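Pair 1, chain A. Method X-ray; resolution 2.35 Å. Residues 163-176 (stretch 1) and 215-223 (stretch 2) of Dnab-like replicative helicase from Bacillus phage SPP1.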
# COMPACT_ATOMS: atom_id res chain seq x y z
N SER A 163 17.27 -2.17 -5.31
CA SER A 163 17.14 -0.94 -6.10
C SER A 163 15.81 -1.00 -6.83
O SER A 163 15.13 -2.04 -6.80
CB SER A 163 18.30 -0.88 -7.10
OG SER A 163 18.31 -2.06 -7.89
N VAL A 164 15.42 0.09 -7.49
CA VAL A 164 14.26 0.03 -8.39
C VAL A 164 14.55 -0.91 -9.56
O VAL A 164 13.67 -1.61 -10.05
CB VAL A 164 13.84 1.42 -8.93
CG1 VAL A 164 12.65 1.29 -9.88
CG2 VAL A 164 13.49 2.33 -7.80
N ASN A 165 15.80 -0.91 -10.00
CA ASN A 165 16.25 -1.79 -11.06
C ASN A 165 15.98 -3.24 -10.70
O ASN A 165 15.37 -3.99 -11.48
CB ASN A 165 17.74 -1.56 -11.30
CG ASN A 165 18.13 -1.83 -12.72
OD1 ASN A 165 18.27 -2.99 -13.14
ND2 ASN A 165 18.31 -0.75 -13.49
N TYR A 166 16.40 -3.61 -9.50
CA TYR A 166 16.14 -4.94 -8.95
C TYR A 166 14.65 -5.26 -8.97
O TYR A 166 14.25 -6.36 -9.32
CB TYR A 166 16.71 -5.04 -7.53
CG TYR A 166 16.39 -6.34 -6.83
CD1 TYR A 166 17.30 -7.39 -6.83
CD2 TYR A 166 15.17 -6.51 -6.17
CE1 TYR A 166 16.99 -8.60 -6.18
CE2 TYR A 166 14.85 -7.70 -5.53
CZ TYR A 166 15.76 -8.73 -5.54
OH TYR A 166 15.44 -9.91 -4.90
N ILE A 167 13.82 -4.29 -8.59
CA ILE A 167 12.37 -4.51 -8.49
C ILE A 167 11.72 -4.58 -9.87
O ILE A 167 10.76 -5.35 -10.07
CB ILE A 167 11.68 -3.42 -7.60
CG1 ILE A 167 12.21 -3.53 -6.16
CG2 ILE A 167 10.16 -3.51 -7.70
CD1 ILE A 167 11.67 -2.50 -5.20
N TRP A 168 12.23 -3.77 -10.79
CA TRP A 168 11.89 -3.81 -12.21
C TRP A 168 11.98 -5.23 -12.74
O TRP A 168 11.04 -5.77 -13.31
CB TRP A 168 12.86 -2.93 -13.02
CG TRP A 168 12.34 -2.56 -14.37
CD1 TRP A 168 12.06 -3.40 -15.41
CD2 TRP A 168 12.02 -1.23 -14.82
NE1 TRP A 168 11.58 -2.69 -16.48
CE2 TRP A 168 11.54 -1.35 -16.15
CE3 TRP A 168 12.09 0.04 -14.24
CZ2 TRP A 168 11.13 -0.24 -16.91
CZ3 TRP A 168 11.70 1.15 -15.00
CH2 TRP A 168 11.22 1.00 -16.33
N SER A 169 13.15 -5.83 -12.54
CA SER A 169 13.42 -7.20 -12.93
C SER A 169 12.36 -8.21 -12.43
O SER A 169 11.85 -9.02 -13.21
CB SER A 169 14.81 -7.60 -12.46
OG SER A 169 15.13 -8.90 -12.91
N LYS A 170 12.00 -8.10 -11.15
CA LYS A 170 11.04 -9.02 -10.52
C LYS A 170 9.61 -8.81 -10.98
O LYS A 170 8.85 -9.77 -11.11
CB LYS A 170 11.13 -8.91 -9.00
CG LYS A 170 12.54 -9.09 -8.46
CD LYS A 170 13.02 -10.55 -8.55
CE LYS A 170 14.49 -10.63 -8.22
NZ LYS A 170 14.94 -12.03 -7.95
N THR A 171 9.24 -7.57 -11.21
CA THR A 171 7.90 -7.24 -11.70
C THR A 171 7.62 -7.88 -13.07
O THR A 171 6.56 -8.45 -13.30
CB THR A 171 7.71 -5.71 -11.77
OG1 THR A 171 8.15 -5.12 -10.54
CG2 THR A 171 6.27 -5.37 -12.02
N ARG A 172 8.60 -7.76 -13.98
CA ARG A 172 8.52 -8.38 -15.31
C ARG A 172 8.43 -9.89 -15.19
O ARG A 172 7.49 -10.52 -15.71
CB ARG A 172 9.75 -8.00 -16.15
CG ARG A 172 9.83 -6.51 -16.45
CD ARG A 172 10.84 -6.23 -17.52
NE ARG A 172 10.53 -6.96 -18.75
CZ ARG A 172 11.44 -7.55 -19.52
NH1 ARG A 172 12.72 -7.50 -19.20
NH2 ARG A 172 11.06 -8.19 -20.62
N GLN A 173 9.41 -10.45 -14.49
CA GLN A 173 9.44 -11.85 -14.10
C GLN A 173 8.09 -12.35 -13.57
O GLN A 173 7.65 -13.42 -13.95
CB GLN A 173 10.57 -12.05 -13.07
CG GLN A 173 10.94 -13.49 -12.81
CD GLN A 173 12.01 -13.64 -11.74
OE1 GLN A 173 13.04 -12.95 -11.75
NE2 GLN A 173 11.77 -14.55 -10.80
N THR A 174 7.42 -11.56 -12.73
CA THR A 174 6.07 -11.89 -12.21
C THR A 174 5.00 -11.77 -13.29
O THR A 174 4.05 -12.56 -13.34
CB THR A 174 5.66 -10.98 -11.00
OG1 THR A 174 6.51 -11.25 -9.88
CG2 THR A 174 4.21 -11.21 -10.57
N LYS A 175 5.12 -10.75 -14.13
CA LYS A 175 4.19 -10.53 -15.22
C LYS A 175 4.16 -11.76 -16.12
O LYS A 175 3.11 -12.35 -16.34
CB LYS A 175 4.61 -9.31 -16.03
CG LYS A 175 4.00 -8.01 -15.57
CD LYS A 175 4.21 -6.99 -16.67
CE LYS A 175 2.88 -6.46 -17.17
NZ LYS A 175 3.11 -5.63 -18.38
N ARG A 176 5.34 -12.14 -16.59
CA ARG A 176 5.51 -13.33 -17.44
C ARG A 176 4.86 -14.59 -16.85
O ARG A 176 4.32 -15.42 -17.59
CB ARG A 176 6.99 -13.58 -17.69
CG ARG A 176 7.30 -14.22 -19.03
CD ARG A 176 8.82 -14.40 -19.18
NE ARG A 176 9.41 -14.88 -17.94
CZ ARG A 176 9.84 -16.13 -17.73
NH1 ARG A 176 9.78 -17.03 -18.71
NH2 ARG A 176 10.34 -16.46 -16.54
N LYS A 215 7.97 5.66 -13.59
CA LYS A 215 8.31 5.16 -14.93
C LYS A 215 8.04 3.64 -15.01
O LYS A 215 7.40 3.17 -15.95
CB LYS A 215 9.78 5.47 -15.26
CG LYS A 215 10.03 5.62 -16.75
CD LYS A 215 11.49 5.51 -17.12
CE LYS A 215 12.17 6.87 -17.11
NZ LYS A 215 13.57 6.76 -17.66
N MET A 216 8.49 2.90 -14.00
CA MET A 216 8.22 1.47 -13.88
C MET A 216 6.72 1.15 -13.87
O MET A 216 6.27 0.25 -14.57
CB MET A 216 8.89 0.89 -12.64
CG MET A 216 8.59 -0.59 -12.42
SD MET A 216 9.47 -1.28 -11.01
CE MET A 216 8.48 -0.63 -9.66
N ALA A 217 5.95 1.89 -13.06
CA ALA A 217 4.50 1.74 -13.02
C ALA A 217 3.93 1.86 -14.43
O ALA A 217 3.15 1.01 -14.87
CB ALA A 217 3.88 2.81 -12.10
N ARG A 218 4.35 2.92 -15.12
CA ARG A 218 3.92 3.22 -16.49
C ARG A 218 4.43 2.21 -17.53
O ARG A 218 3.64 1.63 -18.28
CB ARG A 218 4.35 4.65 -16.87
CG ARG A 218 3.55 5.74 -16.18
CD ARG A 218 2.42 6.28 -17.07
NE ARG A 218 2.98 7.18 -18.08
CZ ARG A 218 2.81 7.07 -19.39
NH1 ARG A 218 2.03 6.13 -19.91
NH2 ARG A 218 3.40 7.95 -20.17
N GLU A 219 5.75 1.99 -17.56
CA GLU A 219 6.43 1.21 -18.61
C GLU A 219 6.08 -0.27 -18.53
O GLU A 219 5.91 -0.92 -19.56
CB GLU A 219 7.95 1.42 -18.57
CG GLU A 219 8.68 1.16 -19.88
CD GLU A 219 9.80 2.18 -20.18
OE1 GLU A 219 10.72 2.34 -19.35
OE2 GLU A 219 9.75 2.83 -21.27
N LEU A 220 5.96 -0.80 -17.32
CA LEU A 220 5.53 -2.20 -17.14
C LEU A 220 4.02 -2.36 -16.98
O LEU A 220 3.50 -3.47 -17.00
CB LEU A 220 6.27 -2.88 -15.97
CG LEU A 220 7.80 -2.81 -15.99
CD1 LEU A 220 8.38 -3.57 -14.78
CD2 LEU A 220 8.36 -3.35 -17.33
N ASP A 221 3.30 -1.24 -16.84
CA ASP A 221 1.84 -1.27 -16.75
C ASP A 221 1.35 -1.93 -15.44
O ASP A 221 0.45 -2.78 -15.44
CB ASP A 221 1.22 -1.95 -18.00
CG ASP A 221 -0.23 -1.54 -18.25
OD1 ASP A 221 -0.64 -0.42 -17.87
OD2 ASP A 221 -0.96 -2.37 -18.84
N VAL A 222 1.94 -1.50 -14.33
CA VAL A 222 1.56 -2.01 -13.01
C VAL A 222 1.15 -0.90 -12.04
O VAL A 222 1.47 0.27 -12.26
CB VAL A 222 2.69 -2.87 -12.36
CG1 VAL A 222 2.91 -4.17 -13.16
CG2 VAL A 222 4.00 -2.07 -12.18
N VAL A 223 0.42 -1.27 -10.98
CA VAL A 223 0.24 -0.38 -9.84
C VAL A 223 1.47 -0.47 -8.93
O VAL A 223 1.84 -1.55 -8.51
CB VAL A 223 -1.03 -0.71 -9.02
CG1 VAL A 223 -1.25 0.34 -7.91
CG2 VAL A 223 -2.26 -0.78 -9.94

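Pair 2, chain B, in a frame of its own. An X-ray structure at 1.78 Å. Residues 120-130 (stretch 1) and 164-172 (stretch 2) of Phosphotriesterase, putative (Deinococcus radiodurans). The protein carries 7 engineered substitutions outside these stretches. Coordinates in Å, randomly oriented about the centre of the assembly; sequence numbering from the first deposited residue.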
# COMPACT_ATOMS: atom_id res chain seq x y z
N ILE B 120 13.31 13.10 9.20
CA ILE B 120 12.46 12.18 8.45
C ILE B 120 12.73 12.33 6.96
O ILE B 120 12.86 11.37 6.24
CB ILE B 120 10.98 12.44 8.76
CG1 ILE B 120 10.73 12.16 10.24
CG2 ILE B 120 10.08 11.59 7.84
CD1 ILE B 120 9.41 12.68 10.76
N TYR B 121 12.83 13.57 6.51
CA TYR B 121 13.13 13.82 5.13
C TYR B 121 14.42 13.11 4.73
O TYR B 121 14.49 12.51 3.65
CB TYR B 121 13.25 15.34 4.91
CG TYR B 121 14.05 15.69 3.69
CD1 TYR B 121 13.49 15.61 2.42
CD2 TYR B 121 15.37 16.09 3.81
CE1 TYR B 121 14.24 15.94 1.28
CE2 TYR B 121 16.12 16.41 2.69
CZ TYR B 121 15.55 16.33 1.43
OH TYR B 121 16.31 16.66 0.34
N GLU B 122 15.45 13.18 5.58
CA GLU B 122 16.76 12.60 5.24
C GLU B 122 16.66 11.09 5.13
O GLU B 122 17.26 10.47 4.24
CB GLU B 122 17.81 12.93 6.29
CG GLU B 122 18.21 14.38 6.35
CD GLU B 122 18.93 14.85 5.07
OE1 GLU B 122 19.43 14.01 4.28
OE2 GLU B 122 19.00 16.09 4.87
N MET B 123 15.92 10.49 6.04
CA MET B 123 15.69 9.03 5.97
C MET B 123 14.98 8.67 4.67
O MET B 123 15.37 7.73 3.94
CB MET B 123 14.87 8.58 7.19
CG MET B 123 14.35 7.14 7.08
SD MET B 123 13.23 6.78 8.46
CE MET B 123 11.72 7.43 7.74
N MET B 124 13.89 9.36 4.37
CA MET B 124 13.16 9.01 3.17
C MET B 124 14.05 9.19 1.95
O MET B 124 14.10 8.32 1.08
CB MET B 124 11.91 9.86 3.04
CG MET B 124 10.81 9.49 4.01
SD MET B 124 9.44 10.68 3.91
CE MET B 124 8.29 9.89 5.03
N ARG B 125 14.76 10.32 1.89
CA ARG B 125 15.53 10.64 0.70
C ARG B 125 16.59 9.58 0.49
O ARG B 125 16.80 9.11 -0.62
CB ARG B 125 16.19 12.02 0.82
CG ARG B 125 16.94 12.41 -0.47
CD ARG B 125 17.80 13.64 -0.32
NE ARG B 125 18.72 13.55 0.82
CZ ARG B 125 19.83 12.83 0.84
NH1 ARG B 125 20.18 12.10 -0.21
NH2 ARG B 125 20.60 12.82 1.93
N THR B 126 17.26 9.20 1.59
CA THR B 126 18.35 8.24 1.53
C THR B 126 17.84 6.87 1.09
O THR B 126 18.47 6.16 0.29
CB THR B 126 19.05 8.09 2.90
OG1 THR B 126 19.65 9.34 3.27
CG2 THR B 126 20.12 7.00 2.86
N GLU B 127 16.69 6.48 1.61
CA GLU B 127 16.19 5.14 1.29
C GLU B 127 15.66 5.07 -0.16
O GLU B 127 15.71 4.02 -0.78
CB GLU B 127 15.17 4.68 2.34
CG GLU B 127 15.80 4.46 3.72
CD GLU B 127 14.85 3.82 4.75
OE1 GLU B 127 13.62 4.00 4.63
OE2 GLU B 127 15.37 3.13 5.65
N VAL B 128 15.18 6.19 -0.69
CA VAL B 128 14.70 6.26 -2.07
C VAL B 128 15.87 6.36 -3.07
O VAL B 128 15.82 5.79 -4.18
CB VAL B 128 13.79 7.52 -2.27
CG1 VAL B 128 13.67 7.92 -3.75
CG2 VAL B 128 12.41 7.30 -1.66
N THR B 129 16.89 7.14 -2.72
CA THR B 129 17.96 7.45 -3.68
C THR B 129 19.18 6.54 -3.53
O THR B 129 19.82 6.23 -4.54
CB THR B 129 18.41 8.94 -3.61
OG1 THR B 129 19.12 9.19 -2.40
CG2 THR B 129 17.22 9.88 -3.71
N GLU B 130 19.46 6.05 -2.32
CA GLU B 130 20.69 5.29 -2.04
C GLU B 130 20.48 3.86 -1.60
O GLU B 130 21.09 2.94 -2.12
CB GLU B 130 21.52 5.94 -0.94
CG GLU B 130 22.03 7.31 -1.25
CD GLU B 130 22.83 7.88 -0.08
OE1 GLU B 130 23.54 7.08 0.60
OE2 GLU B 130 22.73 9.10 0.17
N ARG B 164 8.45 16.90 0.07
CA ARG B 164 9.76 17.38 -0.33
C ARG B 164 10.55 16.33 -1.11
O ARG B 164 11.13 16.62 -2.15
CB ARG B 164 10.51 17.79 0.92
CG ARG B 164 11.88 18.27 0.68
CD ARG B 164 12.42 18.81 1.99
NE ARG B 164 13.70 19.48 1.84
CZ ARG B 164 14.55 19.67 2.85
NH1 ARG B 164 14.25 19.22 4.09
NH2 ARG B 164 15.70 20.31 2.62
N VAL B 165 10.58 15.10 -0.62
CA VAL B 165 11.25 14.06 -1.37
C VAL B 165 10.57 13.86 -2.72
O VAL B 165 11.24 13.60 -3.72
CB VAL B 165 11.28 12.68 -0.58
CG1 VAL B 165 12.00 11.67 -1.43
CG2 VAL B 165 11.97 12.87 0.74
N GLN B 166 9.24 13.98 -2.76
CA GLN B 166 8.47 13.78 -4.00
C GLN B 166 8.88 14.87 -5.03
O GLN B 166 9.04 14.60 -6.23
CB GLN B 166 6.97 13.85 -3.71
CG GLN B 166 6.05 13.08 -4.69
CD GLN B 166 6.14 13.58 -6.08
OE1 GLN B 166 6.01 14.79 -6.34
NE2 GLN B 166 6.43 12.66 -7.01
N ARG B 167 9.03 16.09 -4.56
CA ARG B 167 9.39 17.18 -5.46
C ARG B 167 10.78 16.96 -6.06
O ARG B 167 11.01 17.22 -7.24
CB ARG B 167 9.29 18.52 -4.73
CG ARG B 167 7.84 18.94 -4.53
CD ARG B 167 7.69 20.20 -3.73
NE ARG B 167 8.48 21.31 -4.26
CZ ARG B 167 8.26 21.92 -5.42
NH1 ARG B 167 7.25 21.55 -6.21
NH2 ARG B 167 9.05 22.93 -5.81
N GLU B 168 11.71 16.45 -5.25
CA GLU B 168 13.10 16.28 -5.66
C GLU B 168 13.41 15.03 -6.46
O GLU B 168 14.39 15.00 -7.20
CB GLU B 168 13.98 16.27 -4.43
CG GLU B 168 13.99 17.59 -3.71
CD GLU B 168 14.73 17.52 -2.40
OE1 GLU B 168 14.67 18.52 -1.65
OE2 GLU B 168 15.38 16.48 -2.12
N THR B 169 12.60 13.98 -6.32
CA THR B 169 12.95 12.70 -6.93
C THR B 169 11.87 12.15 -7.84
O THR B 169 12.14 11.29 -8.65
CB THR B 169 13.19 11.62 -5.85
OG1 THR B 169 11.95 11.35 -5.21
CG2 THR B 169 14.21 12.10 -4.80
N GLY B 170 10.65 12.64 -7.70
CA GLY B 170 9.54 12.11 -8.47
C GLY B 170 9.00 10.78 -7.92
O GLY B 170 8.19 10.14 -8.57
N VAL B 171 9.44 10.38 -6.73
CA VAL B 171 9.03 9.06 -6.17
C VAL B 171 7.50 9.09 -5.98
O VAL B 171 6.94 10.13 -5.66
CB VAL B 171 9.79 8.72 -4.86
CG1 VAL B 171 9.47 9.71 -3.74
CG2 VAL B 171 9.49 7.29 -4.38
N PRO B 172 6.82 7.96 -6.23
CA PRO B 172 5.39 7.90 -5.89
C PRO B 172 5.13 7.90 -4.35
O PRO B 172 6.00 7.52 -3.58
CB PRO B 172 4.96 6.53 -6.45
CG PRO B 172 6.13 6.00 -7.19
CD PRO B 172 7.33 6.66 -6.69

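Two helices that run side by side in roughly the same direction can be held together by quite different side chains, and these two pairs illustrate the point. In each, one helix packs against the last turns of a second, which then breaks off into an extended segment. The helix directions differ by 25° in pair 1 and 36° in pair 2, with the same negative sign of crossing, and the axes approach to 11.0 and 10.0 Å. Fourteen central residues superpose with an RMSD of 0.7 Å. The second helix ends alike in both: D221(A) matches G170(B), and each leaves the helix with positive phi, a conformation that favours glycine but is here also adopted by an aspartate.

The clearest common element is a knob on the second helix. M216(A) sits among V164(A), I167(A), W168(A) and T171(A); its counterpart V165(B) sits among Y121(B), M124(B), R125(B) and V128(B), which are the matching four positions. The longer methionine extends along the first helix, its CE lying 3.9 Å from CG2 of I167(A), whereas the compact valine meets its neighbours with short branches, CG2 of V165(B) lying 3.8 Å from CB of M124(B).

What differs most is where the aromatic residue stands. In pair 1 it is W168(A), itself a knob among K215(A), M216(A), E219(A) and L220(A). One face of the indole carries both M216(A) and L220(A): CD1 of L220(A) lies 3.8 Å from the centroid of the five-membered ring of W168(A), and CA of M216(A) 4.1 Å from that of the six-membered ring. OE1 of E219(A) approaches the ring edge, 3.3 Å from CH2 of W168(A). The matching R125(B) is covered far less by the other helix and turns instead to its own helix, where its NH2 forms a salt bridge with OE1 of E122(B) at 2.9 Å.

Pair 2 places its aromatic one helical turn earlier, at Y121(B), where pair 1 has the smaller V164(A). The guanidinium of R164(B) lies flat on the tyrosine ring, with planes at 12° and CZ of R164(B) 3.7 Å from the centroid of the Y121(B) ring, so a charged group can cover an apolar surface. The phenol remains free to bond at the ring's edge: OH of Y121(B) donates to OE2 of E168(B) at 2.6 Å.

Toward the end of the second helix, the leucine of pair 1 is replaced by a threonine. L220(A) fills space against W168(A) and T171(A), while its main chain receives a hydrogen bond from the lysine, NZ of K175(A) to O of L220(A) at 2.6 Å. T169(B) offers a methyl to T129(B), CG2 to CG2 at 3.9 Å, and its OG1 bonds to O of V165(B) at 2.8 Å within its own helix. Just beyond, the solutions converge: CG1 of V222(A) meets CG2 of T171(A) at 3.7 Å, and CG2 of V171(B) meets CG2 of V128(B) at 4.0 Å. A shared backbone thus fixes the sites to be filled, but not the chemistry that fills them.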